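PDB 4MRU: SusD homolog from Bacteroides thetaiotaomicron, which probably binds mucin O-glycans at the bacterial surface, as a TPR-like outer-membrane lipoprotein of the SusD family. Local coordinates for residues Trp65-Lys68 with Tyr72-Lys75; Pro92-Val97 with Ala108-Leu113; Leu112-Ile117 with Ile128-Val133; Val446-Lys449 with Ser454-Ala457. One frame throughout, in Å; residues are numbered along the deposited sequence.

In the fold
Interactions 2 and 3 belong to the buried helical part of this TPR-like SusD fold, with centres about 10 Å apart, and both use helix 104-125: its residues 108-113 pack against helix 81-100, and its residues 112-117 meet the loop that follows. Their chemistry is that of an interior, an alanine against a tyrosine edge in one and an arginine lying flat on a tyrosine in the other. Interactions 1 and 4 sit in loops, partly buried and at the surface respectively, and both use an asparagine amide, joined in interaction 1 by backbone bonds. They touch through Tyr72, whose ring packs against Asn448; centres of interactions 2 and 4 are about 39 Å apart.

Interaction 1 (Trp65-Lys68 with Tyr72-Lys75); sequences WLEK and YNPK. With EDO (1,2-ethanediol), chain G.
The backbones come nearest at Lys68 and Pro74, CA to CA 4.1 Å; Asn73 N bonds Lys68 O at 3.0 Å and Lys75 N bonds Glu67 O at 3.1 Å. The motif is a compact loop doubling back on itself, without regular strands, between strand 58-60 and helix 81-100. Asn73 clips it together with its amide: ND2 gives a hydrogen to Leu66 O at 3.2 Å, in the carbonyl plane and on a lone pair, while OD1 receives Lys68 N from above its plane and also bonds Thr71 OG1. A chi1 of 70° sets CG between backbone N and carbonyl carbon, which turns the amide back across Glu67 CA. Cutting Asn73 back to an alanine removes the amide, and Leu66 O, Lys68 N and Thr71 OG1 would probably each lose the bond it makes to them. Lys68 itself reaches away, its NZ bonded to Ile298 O. Glu67 and Lys75 pass each other by their CB atoms, 3.9 Å apart, their charged ends not in contact. Outside the fold-back, Tyr72 packs on Asn448. One water donates to both Glu67 OE1, at 2.7 Å, and Asn73 O.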
loop_
_atom_site.group_PDB
_atom_site.type_symbol
_atom_site.label_atom_id
_atom_site.label_comp_id
_atom_site.label_asym_id
_atom_site.label_seq_id
_atom_site.Cartn_x
_atom_site.Cartn_y
_atom_site.Cartn_z
ATOM N N TRP A 65 -1.952 -10.873 -22.667
ATOM C CA TRP A 65 -2.879 -9.935 -22.031
ATOM C C TRP A 65 -2.724 -8.544 -22.668
ATOM O O TRP A 65 -1.677 -7.899 -22.508
ATOM C CB TRP A 65 -2.664 -9.816 -20.520
ATOM C CG TRP A 65 -2.874 -11.074 -19.686
ATOM C CD1 TRP A 65 -3.359 -12.276 -20.120
ATOM C CD2 TRP A 65 -2.655 -11.217 -18.285
ATOM N NE1 TRP A 65 -3.414 -13.165 -19.078
ATOM C CE2 TRP A 65 -3.003 -12.540 -17.940
ATOM C CE3 TRP A 65 -2.172 -10.373 -17.283
ATOM C CZ2 TRP A 65 -2.896 -13.024 -16.661
ATOM C CZ3 TRP A 65 -2.058 -10.870 -16.008
ATOM C CH2 TRP A 65 -2.398 -12.190 -15.714
ATOM N N LEU A 66 -3.791 -8.066 -23.295
ATOM C CA LEU A 66 -3.783 -6.738 -23.954
ATOM C C LEU A 66 -4.637 -5.660 -23.280
ATOM O O LEU A 66 -4.552 -4.489 -23.665
ATOM C CB LEU A 66 -4.232 -6.902 -25.399
ATOM C CG LEU A 66 -3.323 -7.843 -26.230
ATOM C CD1 LEU A 66 -3.867 -7.991 -27.635
ATOM C CD2 LEU A 66 -1.898 -7.358 -26.269
ATOM N N GLU A 67 -5.449 -6.060 -22.294
ATOM C CA GLU A 67 -6.206 -5.149 -21.440
ATOM C C GLU A 67 -5.751 -5.324 -20.010
ATOM O O GLU A 67 -6.334 -6.100 -19.241
ATOM C CB GLU A 67 -7.700 -5.415 -21.568
ATOM C CG GLU A 67 -8.204 -5.300 -22.991
ATOM C CD GLU A 67 -9.697 -5.610 -23.075
ATOM O OE1 GLU A 67 -10.526 -4.723 -22.765
ATOM O OE2 GLU A 67 -10.045 -6.731 -23.453
ATOM N N LYS A 68 -4.720 -4.540 -19.647
ATOM C CA LYS A 68 -3.998 -4.711 -18.423
ATOM C C LYS A 68 -4.032 -3.475 -17.539
ATOM O O LYS A 68 -4.069 -2.325 -17.998
ATOM C CB LYS A 68 -2.540 -5.017 -18.731
ATOM C CG LYS A 68 -2.282 -6.292 -19.490
ATOM C CD LYS A 68 -0.796 -6.677 -19.446
ATOM C CE LYS A 68 0.050 -5.712 -20.269
ATOM N NZ LYS A 68 1.476 -6.136 -20.334
ATOM N N TYR A 72 -2.986 0.732 -18.292
ATOM C CA TYR A 72 -4.077 1.645 -17.908
ATOM C C TYR A 72 -5.420 1.293 -18.553
ATOM O O TYR A 72 -6.326 2.127 -18.571
ATOM C CB TYR A 72 -3.709 3.125 -18.193
ATOM C CG TYR A 72 -2.421 3.636 -17.566
ATOM C CD1 TYR A 72 -1.843 3.040 -16.469
ATOM C CD2 TYR A 72 -1.781 4.759 -18.087
ATOM C CE1 TYR A 72 -0.716 3.581 -15.867
ATOM C CE2 TYR A 72 -0.611 5.266 -17.533
ATOM C CZ TYR A 72 -0.066 4.654 -16.421
ATOM O OH TYR A 72 1.073 5.174 -15.856
ATOM N N ASN A 73 -5.549 0.057 -19.052
ATOM C CA ASN A 73 -6.785 -0.358 -19.709
ATOM C C ASN A 73 -7.192 -1.732 -19.219
ATOM O O ASN A 73 -7.478 -2.613 -20.010
ATOM C CB ASN A 73 -6.663 -0.300 -21.239
ATOM C CG ASN A 73 -5.750 -1.354 -21.799
ATOM O OD1 ASN A 73 -4.776 -1.771 -21.165
ATOM N ND2 ASN A 73 -6.072 -1.804 -22.996
ATOM N N PRO A 74 -7.271 -1.904 -17.893
ATOM C CA PRO A 74 -7.664 -3.217 -17.413
ATOM C C PRO A 74 -8.999 -3.655 -18.014
ATOM O O PRO A 74 -9.918 -2.853 -18.143
ATOM C CB PRO A 74 -7.801 -3.017 -15.908
ATOM C CG PRO A 74 -8.021 -1.557 -15.695
ATOM C CD PRO A 74 -7.274 -0.896 -16.827
ATOM N N LYS A 75 -9.076 -4.916 -18.396
ATOM C CA LYS A 75 -10.313 -5.487 -18.859
ATOM C C LYS A 75 -11.420 -5.188 -17.850
ATOM O O LYS A 75 -11.204 -5.278 -16.640
ATOM C CB LYS A 75 -10.152 -6.963 -19.024
ATOM C CG LYS A 75 -11.320 -7.623 -19.663
ATOM C CD LYS A 75 -11.016 -9.081 -19.886
ATOM C CE LYS A 75 -12.191 -9.698 -20.639
ATOM N NZ LYS A 75 -12.032 -11.160 -20.658
HETATM C C1 EDO G . 4.155 5.244 -13.602
HETATM O O1 EDO G . 3.875 4.868 -12.256
HETATM C C2 EDO G . 3.632 4.182 -14.557
HETATM O O2 EDO G . 2.262 3.824 -14.252
HETATM O O HOH W 1 -9.893 -2.341 -21.711
#

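Interaction 2 (Pro92-Val97 with Ala108-Leu113); sequences PKYYAV and ALAKLL
The Tyr94 ring turns its edge to Ala110 and Lys111, while Arg114, one turn further along the same helix, lies over one face in a cation-pi contact. Ala110 C and Lys111 N lie in the ring plane beside Tyr94 CE1, which comes to 3.6 Å from Ala110 O. Tyr94 CD2 lies over the rim of one face of the Tyr95 ring. The motif is an antiparallel helical hairpin, helices 81-100 and 104-125, of the kind that builds TPR-like folds. Here the axes of the two segments pass 9.9 Å apart with 162° between their directions. The small Ala110 points its CB at the partner helix, between Tyr94 and Val97, consistent with the close spacing; no hydrogen bond crosses. Tyr94 gets there because its CG is anti to the backbone N (chi1 -177°), which carries the ring across to the backbone of Ala110 and Lys111. Its hydroxyl end passes beside Lys111, Tyr94 OH lying 4.2 Å from Lys111 CB, while the ammonium of Lys111 goes elsewhere, to a salt bridge with Glu165. Elsewhere on helix 104-125, helix 152-173 touches Ala108 and Leu112, and Trp195 of helix 192-209 packs on Leu109, Leu112 and Leu113. Beside the tyrosine, Val97 CG1 meets Ala110 CB at 3.8 Å.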
loop_
_atom_site.group_PDB
_atom_site.type_symbol
_atom_site.label_atom_id
_atom_site.label_comp_id
_atom_site.label_asym_id
_atom_site.label_seq_id
_atom_site.Cartn_x
_atom_site.Cartn_y
_atom_site.Cartn_z
ATOM N N PRO A 92 -20.715 -9.032 5.387
ATOM C CA PRO A 92 -21.324 -10.156 6.134
ATOM C C PRO A 92 -20.492 -10.599 7.374
ATOM O O PRO A 92 -21.052 -11.004 8.402
ATOM C CB PRO A 92 -21.415 -11.277 5.075
ATOM C CG PRO A 92 -21.314 -10.565 3.745
ATOM C CD PRO A 92 -20.380 -9.411 4.005
ATOM N N LYS A 93 -19.174 -10.479 7.305
ATOM C CA LYS A 93 -18.348 -10.873 8.463
ATOM C C LYS A 93 -18.453 -9.822 9.564
ATOM O O LYS A 93 -18.636 -10.162 10.744
ATOM C CB LYS A 93 -16.909 -11.087 8.047
ATOM C CG LYS A 93 -16.694 -12.206 7.034
ATOM C CD LYS A 93 -15.232 -12.180 6.585
ATOM C CE LYS A 93 -14.905 -13.278 5.570
ATOM N NZ LYS A 93 -15.839 -13.224 4.428
ATOM N N TYR A 94 -18.373 -8.554 9.170
ATOM C CA TYR A 94 -18.508 -7.428 10.100
ATOM C C TYR A 94 -19.837 -7.495 10.833
ATOM O O TYR A 94 -19.881 -7.418 12.067
ATOM C CB TYR A 94 -18.379 -6.077 9.372
ATOM C CG TYR A 94 -18.436 -4.879 10.327
ATOM C CD1 TYR A 94 -17.387 -4.634 11.194
ATOM C CD2 TYR A 94 -19.528 -4.027 10.367
ATOM C CE1 TYR A 94 -17.415 -3.569 12.080
ATOM C CE2 TYR A 94 -19.566 -2.936 11.260
ATOM C CZ TYR A 94 -18.502 -2.741 12.130
ATOM O OH TYR A 94 -18.456 -1.728 13.053
ATOM N N TYR A 95 -20.926 -7.691 10.093
ATOM C CA TYR A 95 -22.243 -7.728 10.723
ATOM C C TYR A 95 -22.486 -8.991 11.544
ATOM O O TYR A 95 -23.267 -8.950 12.496
ATOM C CB TYR A 95 -23.351 -7.512 9.669
ATOM C CG TYR A 95 -23.475 -6.019 9.235
ATOM C CD1 TYR A 95 -23.556 -4.996 10.191
ATOM C CD2 TYR A 95 -23.558 -5.640 7.876
ATOM C CE1 TYR A 95 -23.670 -3.655 9.820
ATOM C CE2 TYR A 95 -23.681 -4.299 7.502
ATOM C CZ TYR A 95 -23.728 -3.314 8.478
ATOM O OH TYR A 95 -23.856 -1.993 8.146
ATOM N N ALA A 96 -21.803 -10.099 11.236
ATOM C CA ALA A 96 -21.892 -11.302 12.061
ATOM C C ALA A 96 -21.346 -11.017 13.458
ATOM O O ALA A 96 -21.945 -11.406 14.476
ATOM C CB ALA A 96 -21.155 -12.482 11.421
ATOM N N VAL A 97 -20.231 -10.308 13.524
ATOM C CA VAL A 97 -19.684 -9.954 14.817
ATOM C C VAL A 97 -20.652 -9.111 15.594
ATOM O O VAL A 97 -20.892 -9.375 16.805
ATOM C CB VAL A 97 -18.344 -9.182 14.702
ATOM C CG1 VAL A 97 -17.824 -8.804 16.077
ATOM C CG2 VAL A 97 -17.311 -10.007 13.960
ATOM N N ALA A 108 -14.700 -3.721 19.056
ATOM C CA ALA A 108 -13.618 -2.780 18.738
ATOM C C ALA A 108 -12.679 -3.376 17.711
ATOM O O ALA A 108 -12.290 -2.721 16.756
ATOM C CB ALA A 108 -12.849 -2.427 19.981
ATOM N N LEU A 109 -12.328 -4.635 17.868
ATOM C CA LEU A 109 -11.481 -5.278 16.863
ATOM C C LEU A 109 -12.167 -5.357 15.489
ATOM O O LEU A 109 -11.518 -5.121 14.463
ATOM C CB LEU A 109 -11.056 -6.671 17.312
ATOM C CG LEU A 109 -10.078 -6.682 18.485
ATOM C CD1 LEU A 109 -9.848 -8.116 18.970
ATOM C CD2 LEU A 109 -8.749 -6.041 18.119
ATOM N N ALA A 110 -13.464 -5.667 15.466
ATOM C CA ALA A 110 -14.186 -5.687 14.218
ATOM C C ALA A 110 -14.165 -4.325 13.550
ATOM O O ALA A 110 -13.929 -4.213 12.354
ATOM C CB ALA A 110 -15.624 -6.128 14.455
ATOM N N LYS A 111 -14.436 -3.289 14.329
ATOM C CA LYS A 111 -14.396 -1.922 13.857
ATOM C C LYS A 111 -13.020 -1.552 13.282
ATOM O O LYS A 111 -12.908 -0.966 12.232
ATOM C CB LYS A 111 -14.819 -1.007 15.039
ATOM C CG LYS A 111 -14.945 0.469 14.732
ATOM C CD LYS A 111 -15.570 1.263 15.922
ATOM C CE LYS A 111 -17.015 0.924 16.166
ATOM N NZ LYS A 111 -17.527 1.657 17.350
ATOM N N LEU A 112 -11.965 -1.888 14.002
ATOM C CA LEU A 112 -10.608 -1.575 13.594
ATOM C C LEU A 112 -10.252 -2.299 12.306
ATOM O O LEU A 112 -9.616 -1.721 11.446
ATOM C CB LEU A 112 -9.615 -1.960 14.715
ATOM C CG LEU A 112 -8.129 -1.950 14.427
ATOM C CD1 LEU A 112 -7.732 -0.547 13.975
ATOM C CD2 LEU A 112 -7.324 -2.374 15.653
ATOM N N LEU A 113 -10.705 -3.547 12.158
ATOM C CA LEU A 113 -10.406 -4.292 10.961
ATOM C C LEU A 113 -11.182 -3.727 9.781
ATOM O O LEU A 113 -10.638 -3.628 8.683
ATOM C CB LEU A 113 -10.719 -5.755 11.150
ATOM C CG LEU A 113 -9.741 -6.452 12.081
ATOM C CD1 LEU A 113 -10.308 -7.793 12.448
ATOM C CD2 LEU A 113 -8.344 -6.598 11.463
#

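Interaction 3 (Leu112-Ile117 with Ile128-Val133); sequences LLRVTI and IPYSKV
Arg114 and Tyr130 carry nearly all of the contact, the guanidinium lying flat on the phenol ring with planes only 6° apart and centres 3.8 Å apart. One side chain reaches out from the helix and the other back from the loop, so that they overlap. Arg114 NH2 sits over the middle of the ring, and Arg114 CZ lies 3.5 Å from both CE1 and CZ of Tyr130, a cation-pi stack. Arg114 gets there with its chain stretched out from CA to NE (chi1 169°). At the edge of the guanidinium, Arg114 NH2 also makes a weak bond to Tyr130 O, 3.1 Å away but bent to 121°. The stack joins helix 104-125 of this TPR-like helical fold to the loop that follows it, just where Tyr130 to Val133 form a type I beta turn. Glu162 of helix 152-173 receives both partners, in a salt bridge from Arg114 NH1 and a hydrogen bond from Tyr130 OH, while Arg114 NE bonds Tyr91 OH. Replacing Tyr130 by a leucine would probably leave one face of the guanidinium without its aromatic cover and Glu162 OE1 without its hydroxyl partner. Val115 closes the hydroxyl end, its CG2 3.5 Å from Tyr130 OH.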
loop_
_atom_site.group_PDB
_atom_site.type_symbol
_atom_site.label_atom_id
_atom_site.label_comp_id
_atom_site.label_asym_id
_atom_site.label_seq_id
_atom_site.Cartn_x
_atom_site.Cartn_y
_atom_site.Cartn_z
ATOM N N LEU A 112 -11.965 -1.888 14.002
ATOM C CA LEU A 112 -10.608 -1.575 13.594
ATOM C C LEU A 112 -10.252 -2.299 12.306
ATOM O O LEU A 112 -9.616 -1.721 11.446
ATOM C CB LEU A 112 -9.615 -1.960 14.715
ATOM C CG LEU A 112 -8.129 -1.950 14.427
ATOM C CD1 LEU A 112 -7.732 -0.547 13.975
ATOM C CD2 LEU A 112 -7.324 -2.374 15.653
ATOM N N LEU A 113 -10.705 -3.547 12.158
ATOM C CA LEU A 113 -10.406 -4.292 10.961
ATOM C C LEU A 113 -11.182 -3.727 9.781
ATOM O O LEU A 113 -10.638 -3.628 8.683
ATOM C CB LEU A 113 -10.719 -5.755 11.150
ATOM C CG LEU A 113 -9.741 -6.452 12.081
ATOM C CD1 LEU A 113 -10.308 -7.793 12.448
ATOM C CD2 LEU A 113 -8.344 -6.598 11.463
ATOM N N ARG A 114 -12.424 -3.314 9.994
ATOM C CA ARG A 114 -13.174 -2.707 8.909
ATOM C C ARG A 114 -12.487 -1.418 8.408
ATOM O O ARG A 114 -12.380 -1.188 7.202
ATOM C CB ARG A 114 -14.589 -2.441 9.333
ATOM C CG ARG A 114 -15.347 -1.564 8.347
ATOM C CD ARG A 114 -16.815 -1.641 8.694
ATOM N NE ARG A 114 -17.616 -0.656 7.979
ATOM C CZ ARG A 114 -17.972 0.528 8.447
ATOM N NH1 ARG A 114 -17.584 0.972 9.651
ATOM N NH2 ARG A 114 -18.746 1.288 7.692
ATOM N N VAL A 115 -12.044 -0.570 9.323
ATOM C CA VAL A 115 -11.328 0.603 8.920
ATOM C C VAL A 115 -10.078 0.195 8.130
ATOM O O VAL A 115 -9.765 0.771 7.099
ATOM C CB VAL A 115 -10.915 1.468 10.124
ATOM C CG1 VAL A 115 -9.940 2.539 9.695
ATOM C CG2 VAL A 115 -12.143 2.082 10.798
ATOM N N THR A 116 -9.325 -0.765 8.640
ATOM C CA THR A 116 -8.086 -1.158 7.989
ATOM C C THR A 116 -8.334 -1.645 6.539
ATOM O O THR A 116 -7.603 -1.304 5.635
ATOM C CB THR A 116 -7.376 -2.243 8.835
ATOM O OG1 THR A 116 -7.170 -1.751 10.164
ATOM C CG2 THR A 116 -6.049 -2.660 8.215
ATOM N N ILE A 117 -9.360 -2.466 6.336
ATOM C CA ILE A 117 -9.716 -2.966 5.014
ATOM C C ILE A 117 -10.096 -1.815 4.090
ATOM O O ILE A 117 -9.627 -1.699 2.959
ATOM C CB ILE A 117 -10.928 -3.919 5.102
ATOM C CG1 ILE A 117 -10.532 -5.192 5.805
ATOM C CG2 ILE A 117 -11.454 -4.251 3.709
ATOM C CD1 ILE A 117 -11.699 -6.007 6.348
ATOM N N ILE A 128 -16.699 5.920 -1.767
ATOM C CA ILE A 128 -17.092 4.540 -1.630
ATOM C C ILE A 128 -18.276 4.444 -0.675
ATOM O O ILE A 128 -18.443 5.287 0.214
ATOM C CB ILE A 128 -15.980 3.621 -1.040
ATOM C CG1 ILE A 128 -15.480 4.111 0.316
ATOM C CG2 ILE A 128 -14.774 3.510 -1.965
ATOM C CD1 ILE A 128 -14.800 3.007 1.098
ATOM N N PRO A 129 -19.070 3.389 -0.830
ATOM C CA PRO A 129 -20.041 3.005 0.191
ATOM C C PRO A 129 -19.302 2.665 1.474
ATOM O O PRO A 129 -18.288 2.023 1.421
ATOM C CB PRO A 129 -20.696 1.757 -0.383
ATOM C CG PRO A 129 -20.326 1.731 -1.827
ATOM C CD PRO A 129 -19.027 2.436 -1.950
ATOM N N TYR A 130 -19.743 3.227 2.583
ATOM C CA TYR A 130 -19.104 3.037 3.843
ATOM C C TYR A 130 -20.146 3.213 4.974
ATOM O O TYR A 130 -20.655 2.231 5.466
ATOM C CB TYR A 130 -17.917 3.999 4.042
ATOM C CG TYR A 130 -17.088 3.589 5.276
ATOM C CD1 TYR A 130 -16.321 2.436 5.269
ATOM C CD2 TYR A 130 -17.055 4.374 6.412
ATOM C CE1 TYR A 130 -15.564 2.046 6.384
ATOM C CE2 TYR A 130 -16.284 4.020 7.501
ATOM C CZ TYR A 130 -15.571 2.847 7.498
ATOM O OH TYR A 130 -14.843 2.465 8.582
ATOM N N SER A 131 -20.508 4.443 5.334
ATOM C CA SER A 131 -21.423 4.674 6.474
ATOM C C SER A 131 -22.866 4.167 6.247
ATOM O O SER A 131 -23.573 3.868 7.201
ATOM C CB SER A 131 -21.453 6.173 6.885
ATOM O OG SER A 131 -22.063 6.968 5.866
ATOM N N LYS A 132 -23.315 4.093 5.003
ATOM C CA LYS A 132 -24.719 3.737 4.719
ATOM C C LYS A 132 -24.869 2.318 4.198
ATOM O O LYS A 132 -25.889 1.972 3.615
ATOM C CB LYS A 132 -25.309 4.722 3.709
ATOM C CG LYS A 132 -25.365 6.150 4.254
ATOM C CD LYS A 132 -25.542 7.142 3.135
ATOM C CE LYS A 132 -25.728 8.548 3.673
ATOM N NZ LYS A 132 -25.938 9.474 2.537
ATOM N N VAL A 133 -23.848 1.492 4.368
ATOM C CA VAL A 133 -23.981 0.098 3.990
ATOM C C VAL A 133 -24.882 -0.586 5.029
ATOM O O VAL A 133 -24.652 -0.439 6.223
ATOM C CB VAL A 133 -22.617 -0.582 3.882
ATOM C CG1 VAL A 133 -22.794 -2.059 3.576
ATOM C CG2 VAL A 133 -21.785 0.105 2.791
#

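Interaction 4 (Val446-Lys449 with Ser454-Ala457); sequences VVNK and STEA. With EDO (1,2-ethanediol), chain D.
Asn448 ND2 and Thr455 OG1 make the one hydrogen bond across this small contact, and a 1,2-ethanediol molecule, probably from the crystallisation liquor, joins it from the threonine side. The bond is short and nearly straight, 2.9 Å with an angle of 165° at the hydrogen, and OG1 lies almost in the plane of the Asn448 amide. Asn448 points its CB toward the other segment, and a chi1 of 179° throws the amide away from its own backbone N, to the threonine hydroxyl; the Asn448 and Thr455 side chains run antiparallel alongside one another, CB of Asn448 lying 3.4 Å from Thr455 OG1. The rest of the amide is gripped locally: OD1 receives Gly450 N and ND2 also bonds Val453 O, which together hold the amide's rotation. The ND2 of Asn448 also stands 3.3 Å from Thr455 N, but both are donors and do not bond. That N-H is instead taken by the diol, Thr455 N to O2 at 2.7 Å and nearly straight at 170°, while the Thr455 OG1 to O2 link is long and weak at 3.4 Å. Around it, Thr455 packs on Pro444 and Lys449 NZ bonds Asn299 OD1, so the loop after helix 427-437 is tied to neighbouring loops at the protein surface. In the second segment Ser454 OG accepts, at 2.9 Å, from the backbone N of Ala457 at the i+3 position: an ST motif that begins the turn carrying Thr455.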
loop_
_atom_site.group_PDB
_atom_site.type_symbol
_atom_site.label_atom_id
_atom_site.label_comp_id
_atom_site.label_asym_id
_atom_site.label_seq_id
_atom_site.Cartn_x
_atom_site.Cartn_y
_atom_site.Cartn_z
ATOM N N VAL A 446 5.180 2.566 -21.386
ATOM C CA VAL A 446 5.401 2.681 -22.813
ATOM C C VAL A 446 4.092 2.744 -23.603
ATOM O O VAL A 446 3.891 3.613 -24.437
ATOM C CB VAL A 446 6.260 1.495 -23.286
ATOM C CG1 VAL A 446 6.470 1.593 -24.775
ATOM C CG2 VAL A 446 7.578 1.497 -22.497
ATOM N N VAL A 447 3.220 1.781 -23.332
ATOM C CA VAL A 447 1.944 1.675 -23.962
ATOM C C VAL A 447 0.873 2.231 -23.025
ATOM O O VAL A 447 0.526 1.616 -22.009
ATOM C CB VAL A 447 1.648 0.213 -24.298
ATOM C CG1 VAL A 447 0.327 0.107 -25.038
ATOM C CG2 VAL A 447 2.750 -0.385 -25.175
ATOM N N ASN A 448 0.413 3.445 -23.328
ATOM C CA ASN A 448 -0.623 4.106 -22.523
ATOM C C ASN A 448 -1.916 3.958 -23.231
ATOM O O ASN A 448 -2.229 4.741 -24.146
ATOM C CB ASN A 448 -0.310 5.598 -22.259
ATOM C CG ASN A 448 -1.396 6.262 -21.460
ATOM O OD1 ASN A 448 -2.509 5.690 -21.268
ATOM N ND2 ASN A 448 -1.144 7.511 -21.049
ATOM N N LYS A 449 -2.673 2.936 -22.839
ATOM C CA LYS A 449 -3.971 2.675 -23.439
ATOM C C LYS A 449 -5.069 3.150 -22.528
ATOM O O LYS A 449 -6.224 2.763 -22.710
ATOM C CB LYS A 449 -4.122 1.180 -23.752
ATOM C CG LYS A 449 -3.301 0.687 -24.938
ATOM C CD LYS A 449 -3.227 -0.846 -24.889
ATOM C CE LYS A 449 -2.839 -1.466 -26.234
ATOM N NZ LYS A 449 -2.682 -2.961 -26.139
ATOM N N SER A 454 -2.926 10.294 -18.167
ATOM C CA SER A 454 -1.717 10.866 -18.766
ATOM C C SER A 454 -0.500 9.995 -18.484
ATOM O O SER A 454 -0.326 9.413 -17.385
ATOM C CB SER A 454 -1.458 12.302 -18.262
ATOM O OG SER A 454 -0.745 12.261 -17.031
ATOM N N THR A 455 0.394 9.906 -19.457
ATOM C CA THR A 455 1.630 9.159 -19.205
ATOM C C THR A 455 2.516 9.824 -18.122
ATOM O O THR A 455 3.181 9.148 -17.337
ATOM C CB THR A 455 2.410 9.005 -20.495
ATOM O OG1 THR A 455 1.621 8.258 -21.421
ATOM C CG2 THR A 455 3.773 8.287 -20.241
ATOM N N GLU A 456 2.513 11.143 -18.100
ATOM C CA GLU A 456 3.370 11.914 -17.208
ATOM C C GLU A 456 2.912 11.807 -15.736
ATOM O O GLU A 456 3.729 11.878 -14.834
ATOM C CB GLU A 456 3.409 13.385 -17.645
ATOM C CG GLU A 456 3.919 13.661 -19.081
ATOM C CD GLU A 456 2.913 13.434 -20.236
ATOM O OE1 GLU A 456 1.723 13.105 -19.992
ATOM O OE2 GLU A 456 3.322 13.547 -21.421
ATOM N N ALA A 457 1.610 11.642 -15.491
ATOM C CA ALA A 457 1.072 11.585 -14.106
ATOM C C ALA A 457 0.672 10.182 -13.655
ATOM O O ALA A 457 0.622 9.914 -12.474
ATOM C CB ALA A 457 -0.112 12.531 -13.944
HETATM C C1 EDO D . -2.442 12.131 -22.742
HETATM O O1 EDO D . -1.645 13.314 -22.971
HETATM C C2 EDO D . -1.611 10.851 -22.546
HETATM O O2 EDO D . -0.338 11.006 -21.850
#